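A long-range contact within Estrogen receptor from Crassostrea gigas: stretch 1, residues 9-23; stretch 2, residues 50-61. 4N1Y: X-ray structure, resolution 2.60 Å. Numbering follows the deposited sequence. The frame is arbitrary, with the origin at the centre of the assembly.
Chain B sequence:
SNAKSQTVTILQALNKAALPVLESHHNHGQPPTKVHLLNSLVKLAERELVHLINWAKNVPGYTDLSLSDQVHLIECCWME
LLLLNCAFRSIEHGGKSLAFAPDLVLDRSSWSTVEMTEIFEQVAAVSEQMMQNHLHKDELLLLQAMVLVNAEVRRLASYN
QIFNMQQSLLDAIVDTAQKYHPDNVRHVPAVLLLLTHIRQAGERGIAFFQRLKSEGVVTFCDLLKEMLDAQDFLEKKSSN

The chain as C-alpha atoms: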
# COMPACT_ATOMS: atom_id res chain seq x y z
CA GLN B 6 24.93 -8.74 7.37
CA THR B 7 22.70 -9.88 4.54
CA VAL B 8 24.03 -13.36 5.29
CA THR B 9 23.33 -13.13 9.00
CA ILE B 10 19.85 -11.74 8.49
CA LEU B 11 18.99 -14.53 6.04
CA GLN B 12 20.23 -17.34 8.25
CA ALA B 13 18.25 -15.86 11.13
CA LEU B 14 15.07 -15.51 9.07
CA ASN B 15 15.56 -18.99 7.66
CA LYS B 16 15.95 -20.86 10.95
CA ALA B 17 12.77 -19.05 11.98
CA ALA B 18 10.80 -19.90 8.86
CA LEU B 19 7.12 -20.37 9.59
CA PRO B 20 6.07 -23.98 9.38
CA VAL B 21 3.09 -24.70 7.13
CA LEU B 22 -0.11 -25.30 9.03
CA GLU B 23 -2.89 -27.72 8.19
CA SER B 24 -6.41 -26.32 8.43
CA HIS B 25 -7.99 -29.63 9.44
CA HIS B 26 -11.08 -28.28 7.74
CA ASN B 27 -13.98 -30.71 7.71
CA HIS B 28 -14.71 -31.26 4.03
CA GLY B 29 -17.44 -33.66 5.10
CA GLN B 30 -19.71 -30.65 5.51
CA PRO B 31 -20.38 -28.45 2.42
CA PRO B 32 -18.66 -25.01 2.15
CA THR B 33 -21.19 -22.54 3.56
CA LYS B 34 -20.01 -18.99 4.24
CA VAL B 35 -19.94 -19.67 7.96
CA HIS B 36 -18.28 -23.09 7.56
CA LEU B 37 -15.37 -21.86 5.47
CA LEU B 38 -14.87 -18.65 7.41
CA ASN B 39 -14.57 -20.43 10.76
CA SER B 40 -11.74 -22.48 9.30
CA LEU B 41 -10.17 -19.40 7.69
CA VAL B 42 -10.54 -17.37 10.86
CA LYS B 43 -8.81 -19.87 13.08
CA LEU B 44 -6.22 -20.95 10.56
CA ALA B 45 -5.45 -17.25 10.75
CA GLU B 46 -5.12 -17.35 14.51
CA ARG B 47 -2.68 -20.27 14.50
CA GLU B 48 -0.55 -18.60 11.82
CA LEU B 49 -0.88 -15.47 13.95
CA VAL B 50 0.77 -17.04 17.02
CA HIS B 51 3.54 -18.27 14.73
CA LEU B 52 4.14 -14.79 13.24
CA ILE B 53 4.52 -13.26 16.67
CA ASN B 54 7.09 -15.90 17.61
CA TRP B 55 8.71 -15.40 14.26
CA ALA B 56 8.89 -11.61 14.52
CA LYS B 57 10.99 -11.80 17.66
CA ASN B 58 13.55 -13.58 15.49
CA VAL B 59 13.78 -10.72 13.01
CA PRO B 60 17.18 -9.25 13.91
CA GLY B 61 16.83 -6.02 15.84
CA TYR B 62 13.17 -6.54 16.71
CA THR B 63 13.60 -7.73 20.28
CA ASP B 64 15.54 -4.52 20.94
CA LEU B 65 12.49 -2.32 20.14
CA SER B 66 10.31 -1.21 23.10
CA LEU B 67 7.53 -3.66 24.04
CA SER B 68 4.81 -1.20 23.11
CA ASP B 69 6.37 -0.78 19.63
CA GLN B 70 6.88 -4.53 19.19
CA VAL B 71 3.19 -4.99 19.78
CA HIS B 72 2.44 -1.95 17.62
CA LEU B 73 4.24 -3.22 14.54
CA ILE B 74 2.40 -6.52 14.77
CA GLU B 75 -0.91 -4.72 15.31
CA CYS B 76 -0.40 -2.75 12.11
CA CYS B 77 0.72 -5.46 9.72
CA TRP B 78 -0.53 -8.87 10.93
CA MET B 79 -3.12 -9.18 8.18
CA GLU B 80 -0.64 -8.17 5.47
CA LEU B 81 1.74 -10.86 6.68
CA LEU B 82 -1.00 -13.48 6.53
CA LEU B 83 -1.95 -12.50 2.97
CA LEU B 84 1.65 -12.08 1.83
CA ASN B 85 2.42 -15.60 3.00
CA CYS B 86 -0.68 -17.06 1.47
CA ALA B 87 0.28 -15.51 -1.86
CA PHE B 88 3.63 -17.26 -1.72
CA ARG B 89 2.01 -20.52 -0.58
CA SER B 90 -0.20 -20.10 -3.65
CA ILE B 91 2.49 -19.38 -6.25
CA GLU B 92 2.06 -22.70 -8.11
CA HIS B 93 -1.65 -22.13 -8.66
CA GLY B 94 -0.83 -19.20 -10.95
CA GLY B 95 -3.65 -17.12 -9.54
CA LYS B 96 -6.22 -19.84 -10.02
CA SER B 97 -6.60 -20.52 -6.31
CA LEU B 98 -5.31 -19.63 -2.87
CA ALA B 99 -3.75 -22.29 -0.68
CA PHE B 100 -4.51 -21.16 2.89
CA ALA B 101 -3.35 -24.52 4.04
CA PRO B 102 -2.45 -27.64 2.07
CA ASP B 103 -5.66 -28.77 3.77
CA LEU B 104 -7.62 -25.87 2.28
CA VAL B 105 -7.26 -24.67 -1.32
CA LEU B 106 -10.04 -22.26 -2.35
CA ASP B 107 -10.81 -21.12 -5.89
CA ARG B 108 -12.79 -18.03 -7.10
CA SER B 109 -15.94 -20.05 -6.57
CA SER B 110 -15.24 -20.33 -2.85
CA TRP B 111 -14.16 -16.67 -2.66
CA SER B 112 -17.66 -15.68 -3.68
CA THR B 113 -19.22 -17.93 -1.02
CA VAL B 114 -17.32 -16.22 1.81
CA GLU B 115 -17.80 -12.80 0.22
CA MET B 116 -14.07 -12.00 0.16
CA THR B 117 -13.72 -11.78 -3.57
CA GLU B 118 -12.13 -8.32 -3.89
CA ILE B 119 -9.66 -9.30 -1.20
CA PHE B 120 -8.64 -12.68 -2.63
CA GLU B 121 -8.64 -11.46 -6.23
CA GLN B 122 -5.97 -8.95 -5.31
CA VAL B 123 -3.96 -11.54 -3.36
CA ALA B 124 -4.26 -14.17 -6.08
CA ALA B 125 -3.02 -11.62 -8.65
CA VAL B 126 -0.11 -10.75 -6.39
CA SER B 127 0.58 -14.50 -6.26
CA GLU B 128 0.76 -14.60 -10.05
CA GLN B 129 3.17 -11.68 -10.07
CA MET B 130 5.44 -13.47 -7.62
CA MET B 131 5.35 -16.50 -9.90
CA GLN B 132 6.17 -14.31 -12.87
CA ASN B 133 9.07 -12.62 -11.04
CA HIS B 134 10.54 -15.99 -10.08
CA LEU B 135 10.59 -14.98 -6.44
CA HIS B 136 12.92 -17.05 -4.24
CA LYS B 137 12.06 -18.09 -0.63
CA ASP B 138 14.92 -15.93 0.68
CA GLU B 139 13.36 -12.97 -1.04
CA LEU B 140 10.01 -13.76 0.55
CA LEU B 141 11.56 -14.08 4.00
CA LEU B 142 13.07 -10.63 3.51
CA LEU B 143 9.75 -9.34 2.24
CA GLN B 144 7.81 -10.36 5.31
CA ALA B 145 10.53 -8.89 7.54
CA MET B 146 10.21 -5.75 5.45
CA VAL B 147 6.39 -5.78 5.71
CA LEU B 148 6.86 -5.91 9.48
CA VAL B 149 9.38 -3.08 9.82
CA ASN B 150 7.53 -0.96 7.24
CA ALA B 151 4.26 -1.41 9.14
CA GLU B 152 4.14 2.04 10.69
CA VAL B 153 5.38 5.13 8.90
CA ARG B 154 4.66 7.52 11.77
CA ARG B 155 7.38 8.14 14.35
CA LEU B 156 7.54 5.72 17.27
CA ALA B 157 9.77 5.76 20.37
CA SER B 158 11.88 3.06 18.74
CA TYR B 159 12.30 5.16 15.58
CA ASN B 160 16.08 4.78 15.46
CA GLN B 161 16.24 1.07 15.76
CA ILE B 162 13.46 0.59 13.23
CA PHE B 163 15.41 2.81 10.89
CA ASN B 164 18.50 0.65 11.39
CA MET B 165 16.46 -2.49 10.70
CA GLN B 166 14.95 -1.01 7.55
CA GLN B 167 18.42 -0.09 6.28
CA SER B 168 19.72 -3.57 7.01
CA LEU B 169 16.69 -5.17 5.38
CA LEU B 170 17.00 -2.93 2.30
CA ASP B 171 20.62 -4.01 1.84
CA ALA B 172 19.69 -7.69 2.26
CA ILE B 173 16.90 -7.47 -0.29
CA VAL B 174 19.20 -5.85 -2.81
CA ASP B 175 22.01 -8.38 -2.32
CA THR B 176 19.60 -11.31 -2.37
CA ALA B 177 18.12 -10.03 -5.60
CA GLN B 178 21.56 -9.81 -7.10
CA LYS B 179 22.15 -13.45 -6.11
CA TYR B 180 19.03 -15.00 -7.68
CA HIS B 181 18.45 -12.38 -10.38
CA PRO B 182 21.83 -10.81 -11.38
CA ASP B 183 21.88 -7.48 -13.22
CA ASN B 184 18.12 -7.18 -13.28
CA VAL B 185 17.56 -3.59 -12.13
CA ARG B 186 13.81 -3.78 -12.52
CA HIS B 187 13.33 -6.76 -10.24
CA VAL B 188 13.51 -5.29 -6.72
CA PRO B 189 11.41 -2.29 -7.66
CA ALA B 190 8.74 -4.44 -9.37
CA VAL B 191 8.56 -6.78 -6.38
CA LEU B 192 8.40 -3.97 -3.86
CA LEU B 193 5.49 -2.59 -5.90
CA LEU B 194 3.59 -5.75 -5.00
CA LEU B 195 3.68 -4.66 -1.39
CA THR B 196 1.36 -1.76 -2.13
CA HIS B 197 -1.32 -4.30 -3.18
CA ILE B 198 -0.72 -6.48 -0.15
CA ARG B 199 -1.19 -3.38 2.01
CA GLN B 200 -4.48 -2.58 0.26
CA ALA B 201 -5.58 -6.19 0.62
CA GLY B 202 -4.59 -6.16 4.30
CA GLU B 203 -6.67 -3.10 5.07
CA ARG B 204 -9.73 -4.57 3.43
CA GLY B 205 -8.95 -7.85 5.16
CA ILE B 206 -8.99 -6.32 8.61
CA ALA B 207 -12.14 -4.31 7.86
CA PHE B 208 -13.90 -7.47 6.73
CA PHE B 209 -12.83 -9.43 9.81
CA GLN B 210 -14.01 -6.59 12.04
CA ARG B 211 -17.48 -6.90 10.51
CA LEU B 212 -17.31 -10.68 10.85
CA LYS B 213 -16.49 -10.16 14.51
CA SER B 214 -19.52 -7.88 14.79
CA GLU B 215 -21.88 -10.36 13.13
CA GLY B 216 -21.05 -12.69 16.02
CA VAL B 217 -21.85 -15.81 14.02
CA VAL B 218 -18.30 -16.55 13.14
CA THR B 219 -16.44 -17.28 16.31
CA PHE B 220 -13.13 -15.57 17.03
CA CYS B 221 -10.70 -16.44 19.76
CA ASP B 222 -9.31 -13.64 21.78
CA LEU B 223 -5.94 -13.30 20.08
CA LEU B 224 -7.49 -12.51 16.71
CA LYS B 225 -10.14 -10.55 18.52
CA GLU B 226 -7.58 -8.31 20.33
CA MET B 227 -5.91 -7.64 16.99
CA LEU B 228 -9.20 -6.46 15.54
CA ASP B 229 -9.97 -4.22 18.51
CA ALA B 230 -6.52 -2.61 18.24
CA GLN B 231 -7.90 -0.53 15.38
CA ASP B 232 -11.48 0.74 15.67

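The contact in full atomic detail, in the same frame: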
# COMPACT_ATOMS: atom_id res chain seq x y z
N THR B 9 23.75 -12.86 7.64
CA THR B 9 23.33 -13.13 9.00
C THR B 9 21.83 -12.98 9.16
O THR B 9 21.18 -13.78 9.82
CB THR B 9 24.03 -12.21 9.99
OG1 THR B 9 25.44 -12.46 9.94
CG2 THR B 9 23.56 -12.50 11.40
N ILE B 10 21.29 -11.96 8.51
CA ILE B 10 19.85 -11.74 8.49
C ILE B 10 19.14 -12.96 7.90
O ILE B 10 18.16 -13.46 8.47
CB ILE B 10 19.48 -10.48 7.69
CG1 ILE B 10 19.94 -9.23 8.42
CG2 ILE B 10 17.98 -10.39 7.45
CD1 ILE B 10 19.83 -7.98 7.58
N LEU B 11 19.64 -13.44 6.76
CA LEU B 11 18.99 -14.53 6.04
C LEU B 11 19.03 -15.85 6.80
O LEU B 11 18.04 -16.59 6.82
CB LEU B 11 19.61 -14.71 4.65
CG LEU B 11 18.91 -13.86 3.60
CD1 LEU B 11 19.48 -14.08 2.21
CD2 LEU B 11 17.40 -14.08 3.61
N GLN B 12 20.16 -16.16 7.41
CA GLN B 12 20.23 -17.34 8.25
C GLN B 12 19.23 -17.23 9.37
O GLN B 12 18.49 -18.17 9.62
CB GLN B 12 21.64 -17.54 8.78
CG GLN B 12 22.60 -17.96 7.69
CD GLN B 12 24.03 -18.10 8.18
OE1 GLN B 12 24.43 -17.46 9.16
NE2 GLN B 12 24.81 -18.96 7.52
N ALA B 13 19.16 -16.06 10.00
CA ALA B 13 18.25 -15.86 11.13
C ALA B 13 16.81 -16.09 10.67
O ALA B 13 16.08 -16.91 11.25
CB ALA B 13 18.43 -14.46 11.72
N LEU B 14 16.40 -15.36 9.64
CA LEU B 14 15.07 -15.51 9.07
C LEU B 14 14.77 -16.94 8.60
O LEU B 14 13.62 -17.38 8.62
CB LEU B 14 14.90 -14.53 7.90
CG LEU B 14 14.96 -13.05 8.27
CD1 LEU B 14 14.60 -12.22 7.06
CD2 LEU B 14 14.01 -12.70 9.42
N ASN B 15 15.80 -17.65 8.14
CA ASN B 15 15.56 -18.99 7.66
C ASN B 15 15.41 -20.03 8.76
O ASN B 15 14.64 -20.98 8.60
CB ASN B 15 16.68 -19.40 6.70
CG ASN B 15 16.29 -19.20 5.26
OD1 ASN B 15 15.56 -20.00 4.68
ND2 ASN B 15 16.74 -18.10 4.68
N LYS B 16 16.15 -19.90 9.87
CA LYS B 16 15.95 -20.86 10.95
C LYS B 16 14.73 -20.45 11.79
O LYS B 16 14.44 -21.04 12.82
CB LYS B 16 17.18 -21.01 11.88
CG LYS B 16 18.10 -19.79 12.04
CD LYS B 16 19.37 -20.10 12.88
CE LYS B 16 20.13 -18.83 13.32
NZ LYS B 16 19.47 -18.08 14.44
N ALA B 17 13.97 -19.48 11.30
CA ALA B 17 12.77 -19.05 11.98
C ALA B 17 11.60 -19.09 11.02
O ALA B 17 10.53 -18.53 11.28
CB ALA B 17 12.95 -17.66 12.54
N ALA B 18 11.83 -19.75 9.88
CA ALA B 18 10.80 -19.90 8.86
C ALA B 18 9.56 -20.55 9.44
O ALA B 18 9.63 -21.58 10.12
CB ALA B 18 11.32 -20.70 7.68
N LEU B 19 8.43 -19.92 9.15
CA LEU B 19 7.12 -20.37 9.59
C LEU B 19 6.87 -21.80 9.11
O LEU B 19 7.14 -22.12 7.95
CB LEU B 19 6.06 -19.42 9.04
CG LEU B 19 5.79 -18.11 9.77
CD1 LEU B 19 6.99 -17.17 9.67
CD2 LEU B 19 4.56 -17.43 9.19
N PRO B 20 6.37 -22.69 9.99
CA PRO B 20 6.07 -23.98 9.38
C PRO B 20 4.76 -23.84 8.62
O PRO B 20 4.07 -22.85 8.85
CB PRO B 20 5.92 -24.91 10.58
CG PRO B 20 5.34 -24.00 11.64
CD PRO B 20 5.94 -22.62 11.40
N VAL B 21 4.40 -24.79 7.77
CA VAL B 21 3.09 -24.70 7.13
C VAL B 21 2.06 -25.44 7.95
O VAL B 21 2.26 -26.59 8.34
CB VAL B 21 3.11 -25.20 5.69
CG1 VAL B 21 2.46 -24.15 4.80
CG2 VAL B 21 4.53 -25.48 5.26
N LEU B 22 0.94 -24.78 8.17
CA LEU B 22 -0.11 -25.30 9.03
C LEU B 22 -1.24 -25.94 8.24
O LEU B 22 -1.64 -25.44 7.19
CB LEU B 22 -0.66 -24.20 9.93
CG LEU B 22 0.35 -23.57 10.89
CD1 LEU B 22 -0.23 -22.31 11.47
CD2 LEU B 22 0.78 -24.53 11.99
N GLU B 23 -1.75 -27.04 8.76
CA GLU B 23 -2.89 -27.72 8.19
C GLU B 23 -4.13 -27.01 8.70
O GLU B 23 -4.09 -26.43 9.78
CB GLU B 23 -2.93 -29.18 8.64
CG GLU B 23 -1.80 -30.04 8.15
CD GLU B 23 -1.90 -30.38 6.70
OE1 GLU B 23 -2.93 -30.01 6.08
OE2 GLU B 23 -0.97 -31.02 6.18
N VAL B 50 -0.14 -16.70 15.93
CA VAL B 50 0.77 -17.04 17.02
C VAL B 50 2.18 -17.30 16.50
O VAL B 50 3.17 -16.91 17.12
CB VAL B 50 0.30 -18.28 17.80
CG1 VAL B 50 1.34 -18.66 18.83
CG2 VAL B 50 -1.02 -18.00 18.48
N HIS B 51 2.27 -17.98 15.37
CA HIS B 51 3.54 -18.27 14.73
C HIS B 51 4.28 -17.02 14.28
O HIS B 51 5.49 -16.92 14.46
CB HIS B 51 3.31 -19.20 13.54
CG HIS B 51 3.02 -20.62 13.94
ND1 HIS B 51 3.97 -21.44 14.51
CD2 HIS B 51 1.89 -21.35 13.85
CE1 HIS B 51 3.43 -22.62 14.76
NE2 HIS B 51 2.17 -22.60 14.37
N LEU B 52 3.55 -16.06 13.69
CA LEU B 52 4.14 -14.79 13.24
C LEU B 52 4.82 -14.05 14.37
O LEU B 52 5.97 -13.63 14.27
CB LEU B 52 3.06 -13.88 12.66
CG LEU B 52 2.48 -14.17 11.29
CD1 LEU B 52 1.45 -13.11 10.99
CD2 LEU B 52 3.57 -14.17 10.24
N ILE B 53 4.06 -13.88 15.45
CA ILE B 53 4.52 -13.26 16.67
C ILE B 53 5.83 -13.87 17.19
O ILE B 53 6.75 -13.16 17.60
CB ILE B 53 3.42 -13.38 17.72
CG1 ILE B 53 2.20 -12.61 17.24
CG2 ILE B 53 3.93 -12.98 19.11
CD1 ILE B 53 0.97 -12.82 18.08
N ASN B 54 5.89 -15.20 17.17
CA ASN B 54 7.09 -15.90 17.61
C ASN B 54 8.21 -15.65 16.61
O ASN B 54 9.39 -15.49 16.95
CB ASN B 54 6.81 -17.39 17.75
CG ASN B 54 5.93 -17.71 18.95
OD1 ASN B 54 5.72 -16.87 19.82
ND2 ASN B 54 5.43 -18.94 19.01
N TRP B 55 7.81 -15.61 15.36
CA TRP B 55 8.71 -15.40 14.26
C TRP B 55 9.30 -14.00 14.26
O TRP B 55 10.50 -13.83 14.03
CB TRP B 55 7.97 -15.66 12.95
CG TRP B 55 8.66 -15.12 11.79
CD1 TRP B 55 9.69 -15.69 11.11
CD2 TRP B 55 8.41 -13.86 11.20
NE1 TRP B 55 10.08 -14.86 10.09
CE2 TRP B 55 9.32 -13.73 10.12
CE3 TRP B 55 7.51 -12.82 11.46
CZ2 TRP B 55 9.34 -12.60 9.30
CZ3 TRP B 55 7.53 -11.70 10.64
CH2 TRP B 55 8.45 -11.60 9.57
N ALA B 56 8.46 -13.01 14.53
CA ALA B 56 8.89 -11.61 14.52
C ALA B 56 10.06 -11.38 15.47
O ALA B 56 11.03 -10.69 15.13
CB ALA B 56 7.74 -10.71 14.90
N LYS B 57 9.99 -12.00 16.64
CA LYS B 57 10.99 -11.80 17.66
C LYS B 57 12.35 -12.31 17.17
O LYS B 57 13.41 -11.98 17.73
CB LYS B 57 10.55 -12.47 18.96
CG LYS B 57 9.22 -11.88 19.43
CD LYS B 57 8.71 -12.46 20.73
CE LYS B 57 7.40 -11.78 21.11
NZ LYS B 57 6.77 -12.37 22.32
N ASN B 58 12.32 -13.08 16.09
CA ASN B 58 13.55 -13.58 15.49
C ASN B 58 14.08 -12.64 14.43
O ASN B 58 15.22 -12.78 14.01
CB ASN B 58 13.34 -14.95 14.85
CG ASN B 58 13.16 -16.04 15.87
OD1 ASN B 58 12.30 -15.96 16.75
ND2 ASN B 58 13.98 -17.07 15.77
N VAL B 59 13.27 -11.67 13.99
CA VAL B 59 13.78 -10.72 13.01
C VAL B 59 14.80 -9.83 13.69
O VAL B 59 14.48 -9.12 14.65
CB VAL B 59 12.66 -9.91 12.37
CG1 VAL B 59 13.23 -8.94 11.37
CG2 VAL B 59 11.66 -10.86 11.68
N PRO B 60 16.06 -9.88 13.22
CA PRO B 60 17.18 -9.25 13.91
C PRO B 60 16.93 -7.77 14.15
O PRO B 60 16.63 -7.02 13.22
CB PRO B 60 18.37 -9.47 12.97
CG PRO B 60 17.77 -9.89 11.68
CD PRO B 60 16.49 -10.56 11.99
N GLY B 61 17.03 -7.38 15.42
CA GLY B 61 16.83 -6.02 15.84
C GLY B 61 15.52 -5.86 16.59
O GLY B 61 15.41 -5.04 17.49

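No hydrogen bond crosses between the two stretches; the contact, which buries 605 Å² summed over both sides, rests on apolar packing and on two CH-pi contacts. The nearest CA pairs are Ile 10–Pro 60, Leu 14–Val 59, Ala 17–Trp 55 and Leu 19–His 51, and as the numbering rises along stretch 1 it falls along stretch 2, so the two run antiparallel. Ile 10, Leu 14, Leu 52, Trp 55 and Val 59 are buried, and their aliphatic or aromatic side chains suit a contact without cross-stretch hydrogen bonds; the partly exposed His 51 gives up the most area to the other stretch, 82 Å².

At the helical end, Ile 10 (m, t) and Leu 14 (m, t), one helical turn apart, meet the end of the type I turn from Ala 56 to Val 59 and Pro 60 just after it. Ile 10 CG1 lies 4.0 Å from Pro 60 CG. The CA-to-CB bond of Leu 14 points sideways, but chi1 of -64° and chi2 of -173° bring its end nearer, with Leu 14 CD2 3.7 Å from Val 59 CG2 and 4.2 Å from Pro 60 CD. Ala 13, on the same helix, points toward stretch 2, and its methyl makes only a loose contact, Ala 13 CB lying 4.4 Å from Pro 60 CD.

Lys 16 is the first residue to leave helical phi/psi, and the chain beyond it passes Trp 55. Ala 17 has the closest backbone approach of the register, and its small side chain suits that spacing: Ala 17 CB is 4.1 Å from Trp 55 CD1. The carbonyl Ala 17 O sits at the edge of the indole, near its plane, 3.0 Å from Trp 55 CD1.

Trp 55 adopts chi1 of 163° (t) and chi2 of 82°, which leaves one ring face open to Leu 19. Leu 19 CD1 stands 3.6 Å from the centroid of the five-membered ring of Trp 55, 23° off the normal, a CH-pi contact over the face. The Leu 19 rotamer (chi1 -82°, m; chi2 68°, p) carries its end nearer to stretch 2 although CA-to-CB points sideways. Its other methyl, Leu 19 CD2, reaches Leu 52 CD2 at 3.6 Å. Leu 52 starts away from stretch 1, and its m, t conformation returns the tip of this buried residue to Leu 19.

His 51 (chi1 -75°, m; chi2 -69°) closes the far end. Pro 20 CG lies 4.2 Å from the centroid of the His 51 ring, 27° off the normal, so CG of the C-gamma endo pyrrolidine lies over one face. Leu 22 (m, t) points toward stretch 2 and places Leu 22 CD1 3.3 Å from His 51 CD2, approaching the ring obliquely.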